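Local structure of acRAF (Thiomonas intermedia, 4LOW) at residues A32-L37 with I51-T56; T44-Q49 with G71-A76. The protein acts as a RuBisCO assembly factor of the alpha-carboxysome, has a pterin-4a-carbinolamine dehydratase-like fold and possibly dehydratase activity. All coordinates share one frame; numbering follows the deposited sequence.

Contact 1: residues A32-L37 with I51-T56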
loop_
_atom_site.group_PDB
_atom_site.type_symbol
_atom_site.label_atom_id
_atom_site.label_comp_id
_atom_site.label_asym_id
_atom_site.label_seq_id
_atom_site.Cartn_x
_atom_site.Cartn_y
_atom_site.Cartn_z
ATOM N N ALA A 32 -1.551 9.382 7.715
ATOM C CA ALA A 32 -1.529 9.102 9.160
ATOM C C ALA A 32 -2.067 7.703 9.390
ATOM O O ALA A 32 -1.506 6.963 10.188
ATOM C CB ALA A 32 -2.367 10.126 9.892
ATOM N N PHE A 33 -3.112 7.315 8.677
ATOM C CA PHE A 33 -3.658 5.958 8.833
ATOM C C PHE A 33 -2.624 4.903 8.380
ATOM O O PHE A 33 -2.415 3.904 9.060
ATOM C CB PHE A 33 -4.952 5.865 8.037
ATOM C CG PHE A 33 -5.535 4.487 8.012
ATOM C CD1 PHE A 33 -6.183 3.963 9.130
ATOM C CD2 PHE A 33 -5.545 3.759 6.848
ATOM C CE1 PHE A 33 -6.825 2.727 9.081
ATOM C CE2 PHE A 33 -6.206 2.526 6.795
ATOM C CZ PHE A 33 -6.847 2.026 7.917
ATOM N N LEU A 34 -1.970 5.133 7.224
ATOM C CA LEU A 34 -0.953 4.193 6.754
ATOM C C LEU A 34 0.212 4.047 7.738
ATOM O O LEU A 34 0.696 2.929 7.992
ATOM C CB LEU A 34 -0.430 4.531 5.353
ATOM C CG LEU A 34 -1.445 4.350 4.235
ATOM C CD1 LEU A 34 -0.987 5.109 2.999
ATOM C CD2 LEU A 34 -1.565 2.856 3.842
ATOM N N ASP A 35 0.689 5.175 8.289
ATOM C CA ASP A 35 1.765 5.078 9.274
ATOM C C ASP A 35 1.310 4.343 10.544
ATOM O O ASP A 35 2.069 3.538 11.114
ATOM C CB ASP A 35 2.270 6.474 9.600
ATOM C CG ASP A 35 3.089 7.080 8.481
ATOM O OD1 ASP A 35 3.960 6.373 7.928
ATOM O OD2 ASP A 35 2.979 8.305 8.268
ATOM N N ALA A 36 0.051 4.574 10.970
ATOM C CA ALA A 36 -0.465 3.880 12.154
ATOM C C ALA A 36 -0.658 2.368 11.877
ATOM O O ALA A 36 -0.390 1.507 12.730
ATOM C CB ALA A 36 -1.780 4.498 12.610
ATOM N N LEU A 37 -1.028 2.015 10.663
ATOM C CA LEU A 37 -1.210 0.630 10.270
ATOM C C LEU A 37 0.133 -0.079 10.306
ATOM O O LEU A 37 0.192 -1.247 10.778
ATOM C CB LEU A 37 -1.894 0.620 8.880
ATOM C CG LEU A 37 -2.147 -0.718 8.187
ATOM C CD1 LEU A 37 -3.090 -1.639 9.007
ATOM C CD2 LEU A 37 -2.763 -0.517 6.823
ATOM N N ILE A 51 -1.897 -4.478 1.183
ATOM C CA ILE A 51 -2.389 -3.123 1.440
ATOM C C ILE A 51 -2.250 -2.398 0.123
ATOM O O ILE A 51 -1.172 -2.387 -0.478
ATOM C CB ILE A 51 -1.599 -2.435 2.550
ATOM C CG1 ILE A 51 -1.813 -3.133 3.884
ATOM C CG2 ILE A 51 -2.037 -0.958 2.685
ATOM C CD1 ILE A 51 -0.822 -2.781 4.912
ATOM N N ASN A 52 -3.322 -1.792 -0.367
ATOM C CA ASN A 52 -3.406 -1.239 -1.695
ATOM C C ASN A 52 -3.957 0.155 -1.610
ATOM O O ASN A 52 -5.119 0.278 -1.209
ATOM C CB ASN A 52 -4.323 -2.212 -2.478
ATOM C CG ASN A 52 -4.829 -1.757 -3.793
ATOM O OD1 ASN A 52 -4.211 -0.953 -4.468
ATOM N ND2 ASN A 52 -5.914 -2.401 -4.240
ATOM N N PHE A 53 -3.172 1.192 -1.936
ATOM C CA PHE A 53 -3.603 2.535 -1.644
ATOM C C PHE A 53 -3.338 3.523 -2.705
ATOM O O PHE A 53 -2.465 3.356 -3.550
ATOM C CB PHE A 53 -2.928 2.994 -0.315
ATOM C CG PHE A 53 -1.422 3.166 -0.360
ATOM C CD1 PHE A 53 -0.577 2.107 -0.064
ATOM C CD2 PHE A 53 -0.864 4.424 -0.554
ATOM C CE1 PHE A 53 0.804 2.292 -0.074
ATOM C CE2 PHE A 53 0.510 4.617 -0.517
ATOM C CZ PHE A 53 1.333 3.553 -0.295
ATOM N N GLY A 54 -4.060 4.628 -2.598
ATOM C CA GLY A 54 -3.870 5.840 -3.377
ATOM C C GLY A 54 -3.726 7.007 -2.426
ATOM O O GLY A 54 -3.332 6.849 -1.265
ATOM N N THR A 55 -4.003 8.220 -2.914
ATOM C CA THR A 55 -3.838 9.388 -2.011
ATOM C C THR A 55 -4.964 9.540 -1.019
ATOM O O THR A 55 -4.768 10.166 0.023
ATOM C CB THR A 55 -3.668 10.662 -2.803
ATOM O OG1 THR A 55 -4.818 10.813 -3.597
ATOM C CG2 THR A 55 -2.442 10.631 -3.663
ATOM N N THR A 56 -6.142 8.987 -1.311
ATOM C CA THR A 56 -7.349 9.216 -0.489
ATOM C C THR A 56 -8.035 7.927 -0.081
ATOM O O THR A 56 -9.134 7.967 0.480
ATOM C CB THR A 56 -8.346 10.158 -1.185
ATOM O OG1 THR A 56 -8.749 9.551 -2.409
ATOM C CG2 THR A 56 -7.776 11.538 -1.436
#

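Contact 2: residues T44-Q49 with G71-A76. With FMT (formic acid), chain D; FMT (formic acid), chain F.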
loop_
_atom_site.group_PDB
_atom_site.type_symbol
_atom_site.label_atom_id
_atom_site.label_comp_id
_atom_site.label_asym_id
_atom_site.label_seq_id
_atom_site.Cartn_x
_atom_site.Cartn_y
_atom_site.Cartn_z
ATOM N N THR A 44 1.816 -6.240 16.654
ATOM C CA THR A 44 1.155 -7.548 16.673
ATOM C C THR A 44 1.953 -8.657 16.007
ATOM O O THR A 44 1.677 -9.836 16.265
ATOM C CB THR A 44 -0.207 -7.415 15.991
ATOM O OG1 THR A 44 0.020 -7.031 14.626
ATOM C CG2 THR A 44 -1.130 -6.418 16.677
ATOM N N GLY A 45 2.886 -8.285 15.123
ATOM C CA GLY A 45 3.627 -9.243 14.303
ATOM C C GLY A 45 2.700 -9.814 13.233
ATOM O O GLY A 45 3.033 -10.812 12.581
ATOM N N GLN A 46 1.516 -9.173 13.031
ATOM C CA GLN A 46 0.514 -9.614 12.062
ATOM C C GLN A 46 0.552 -8.631 10.927
ATOM O O GLN A 46 0.510 -7.423 11.144
ATOM C CB GLN A 46 -0.911 -9.665 12.658
ATOM C CG GLN A 46 -1.140 -10.754 13.704
ATOM C CD GLN A 46 -2.486 -10.567 14.366
ATOM O OE1 GLN A 46 -2.617 -9.857 15.367
ATOM N NE2 GLN A 46 -3.532 -11.109 13.759
ATOM N N HIS A 47 0.631 -9.155 9.725
ATOM C CA HIS A 47 0.730 -8.342 8.529
ATOM C C HIS A 47 -0.387 -8.687 7.565
ATOM O O HIS A 47 -0.516 -9.852 7.170
ATOM C CB HIS A 47 2.100 -8.571 7.858
ATOM C CG HIS A 47 3.244 -8.117 8.706
ATOM N ND1 HIS A 47 3.891 -8.975 9.574
ATOM C CD2 HIS A 47 3.786 -6.885 8.824
ATOM C CE1 HIS A 47 4.806 -8.241 10.190
ATOM N NE2 HIS A 47 4.785 -6.979 9.765
ATOM N N PRO A 48 -1.143 -7.691 7.069
ATOM C CA PRO A 48 -2.124 -7.987 6.020
ATOM C C PRO A 48 -1.493 -8.728 4.835
ATOM O O PRO A 48 -0.301 -8.531 4.524
ATOM C CB PRO A 48 -2.588 -6.588 5.589
ATOM C CG PRO A 48 -2.471 -5.753 6.866
ATOM C CD PRO A 48 -1.145 -6.265 7.427
ATOM N N GLN A 49 -2.312 -9.505 4.136
ATOM C CA GLN A 49 -1.907 -10.150 2.893
ATOM C C GLN A 49 -1.495 -9.046 1.892
ATOM O O GLN A 49 -0.473 -9.166 1.204
ATOM C CB GLN A 49 -3.064 -10.981 2.336
ATOM C CG GLN A 49 -2.761 -11.640 0.987
ATOM C CD GLN A 49 -3.943 -12.365 0.442
ATOM O OE1 GLN A 49 -4.787 -12.880 1.184
ATOM N NE2 GLN A 49 -3.991 -12.466 -0.871
ATOM N N GLY A 71 -10.269 -16.705 11.779
ATOM C CA GLY A 71 -10.553 -16.795 13.204
ATOM C C GLY A 71 -10.560 -15.440 13.872
ATOM O O GLY A 71 -10.472 -14.382 13.226
ATOM N N GLU A 72 -10.610 -15.483 15.187
ATOM C CA GLU A 72 -10.665 -14.298 16.020
ATOM C C GLU A 72 -9.405 -13.476 16.042
ATOM O O GLU A 72 -9.501 -12.276 16.264
ATOM C CB GLU A 72 -11.162 -14.619 17.433
ATOM C CG GLU A 72 -12.619 -15.077 17.463
ATOM C CD GLU A 72 -13.663 -14.066 17.011
ATOM O OE1 GLU A 72 -13.326 -12.867 16.896
ATOM O OE2 GLU A 72 -14.840 -14.467 16.837
ATOM N N ALA A 73 -8.218 -14.081 15.765
ATOM C CA ALA A 73 -6.988 -13.293 15.712
ATOM C C ALA A 73 -7.067 -12.331 14.520
ATOM O O ALA A 73 -6.717 -11.158 14.659
ATOM C CB ALA A 73 -5.759 -14.191 15.587
ATOM N N GLU A 74 -7.596 -12.803 13.361
ATOM C CA GLU A 74 -7.750 -11.979 12.153
ATOM C C GLU A 74 -8.830 -10.929 12.359
ATOM O O GLU A 74 -8.632 -9.766 12.024
ATOM C CB GLU A 74 -8.081 -12.825 10.923
ATOM C CG GLU A 74 -6.978 -13.805 10.570
ATOM C CD GLU A 74 -7.159 -15.202 11.144
ATOM O OE1 GLU A 74 -7.447 -15.348 12.354
ATOM O OE2 GLU A 74 -7.027 -16.161 10.358
ATOM N N ARG A 75 -9.944 -11.327 13.018
ATOM C CA ARG A 75 -11.001 -10.355 13.284
ATOM C C ARG A 75 -10.554 -9.314 14.302
ATOM O O ARG A 75 -10.975 -8.158 14.212
ATOM C CB ARG A 75 -12.287 -11.053 13.738
ATOM C CG ARG A 75 -12.826 -12.014 12.702
ATOM C CD ARG A 75 -14.202 -12.544 13.072
ATOM N NE ARG A 75 -14.642 -13.536 12.088
ATOM C CZ ARG A 75 -15.176 -13.248 10.902
ATOM N NH1 ARG A 75 -15.359 -11.985 10.534
ATOM N NH2 ARG A 75 -15.531 -14.222 10.076
ATOM N N ALA A 76 -9.724 -9.710 15.289
ATOM C CA ALA A 76 -9.252 -8.711 16.268
ATOM C C ALA A 76 -8.311 -7.711 15.601
ATOM O O ALA A 76 -8.357 -6.515 15.916
ATOM C CB ALA A 76 -8.562 -9.398 17.438
HETATM C C FMT D . -7.399 -17.502 14.791
HETATM O O1 FMT D . -6.233 -17.399 14.416
HETATM O O2 FMT D . -7.678 -17.109 16.088
HETATM C C FMT F . -14.134 -8.004 12.225
HETATM O O1 FMT F . -13.714 -7.530 13.302
HETATM O O2 FMT F . -14.933 -9.120 12.329
HETATM O O HOH W 1 -4.984 -10.332 16.678
#

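Contact 1: residues A32-L37 with I51-T56
Leu34 lays its CD1 methyl over one face of the Phe53 ring, 3.9 Å from the ring centroid and 20° off the normal, which meets the geometry of a CH-pi contact. The methyl is displaced toward the rim, and its nearest ring atom is Phe53 CD2, 3.6 Å from Leu34 CD1. The other branch serves a second partner: Leu34 CD2 lies 4.0 Å from Ile51 CG2, the two side chains lying alongside and pointing opposite ways. Leu37 and Ile51 instead meet end to end, with Leu37 CD2 3.5 Å from Ile51 CD1. In Ile51, CG1 stands anti to the carbonyl carbon and carries CD1 to Leu37, while CG2, anti to the backbone N, lies by Leu34. Phe53 has CG between its own backbone N and carbonyl carbon (chi1 67°), which carries the ring toward the helix, and a near-perpendicular chi2 sets its face to Leu34 CD1. Replacing Leu34 by an alanine would remove both methyls and would probably open a gap above the Phe53 ring and beside Ile51 CG2. The axes of the short segments 32-37 (of helix 27-44) and 51-53 are 11.6 Å apart at closest approach, with 167° between their N-to-C directions, a separation bridged by the apolar side chains of Leu34, Leu37, Ile51 and Phe53. The layer is that of an alpha/beta fold with helices packed on one face of an antiparallel sheet. Val58 of strand 57-63 touches both Leu34 and Ile51, Val81 of helix 72-84 packs against Leu37, and strand 51-53 pairs antiparallel with a strand of the second subunit, continuing the sheet across the interface.

Contact 2: residues T44-Q49 with G71-A76
Gln46 reaches helix 72-84 with its amide, and both ends of that amide connect to one backbone carbonyl. The direct bond, from Gln46 NE2 to Ala73 O, is weak at 3.3 Å but nearly straight, 164° at the hydrogen. The indirect path uses a water that donates to Gln46 OE1 at 2.7 Å and also to Ala73 O, 2.8 Å from the water oxygen. An extended chain beyond CG (chi2 171°) brings the amide across to the helix. A backbone turn shapes the loop side: Thr44 OG1 accepts from Gln46 N at 3.1 Å, an ST turn where helix 27-44 ends, and Gly45 follows that helix with positive phi. Side-chain bonds mark the start of the other helix, where Gly71, the N-cap residue of helix 72-84, donates weakly through its N to Glu74 OE1, while Glu74 OE2 is bonded to the backbone N of Ala65. Two formic acid molecules, probably from the crystallisation liquor, sit on this helix. One accepts through O2 from Ala73 N at 3.1 Å. The second lies at the edge of the Arg75 guanidinium, in its plane, with a weak bond from Arg75 NH1 to its O2; Arg75 NH2 also forms a salt bridge with Glu11.

How the contacts relate
From the N terminus, helix 27-44 supplies residues 32-37, and the chain then passes through 44-49 before entering strand 50-53. Contact 1 closes the loop of 13 residues back onto that helix, tying it to an outermost strand of the sheet within this chain. Contact 2 starts inside this loop and ends beyond it: after strand 57-63 the chain reaches 71-76, which returns to 44-49. The two loops therefore cross rather than nest. Their centres lie about 17 Å apart on opposite sides of the chain's centre, so contact 1 joins helix 27-44 to the sheet edge and contact 2 joins the following loop to the start of helix 72-84. Both contacts also touch the second subunit.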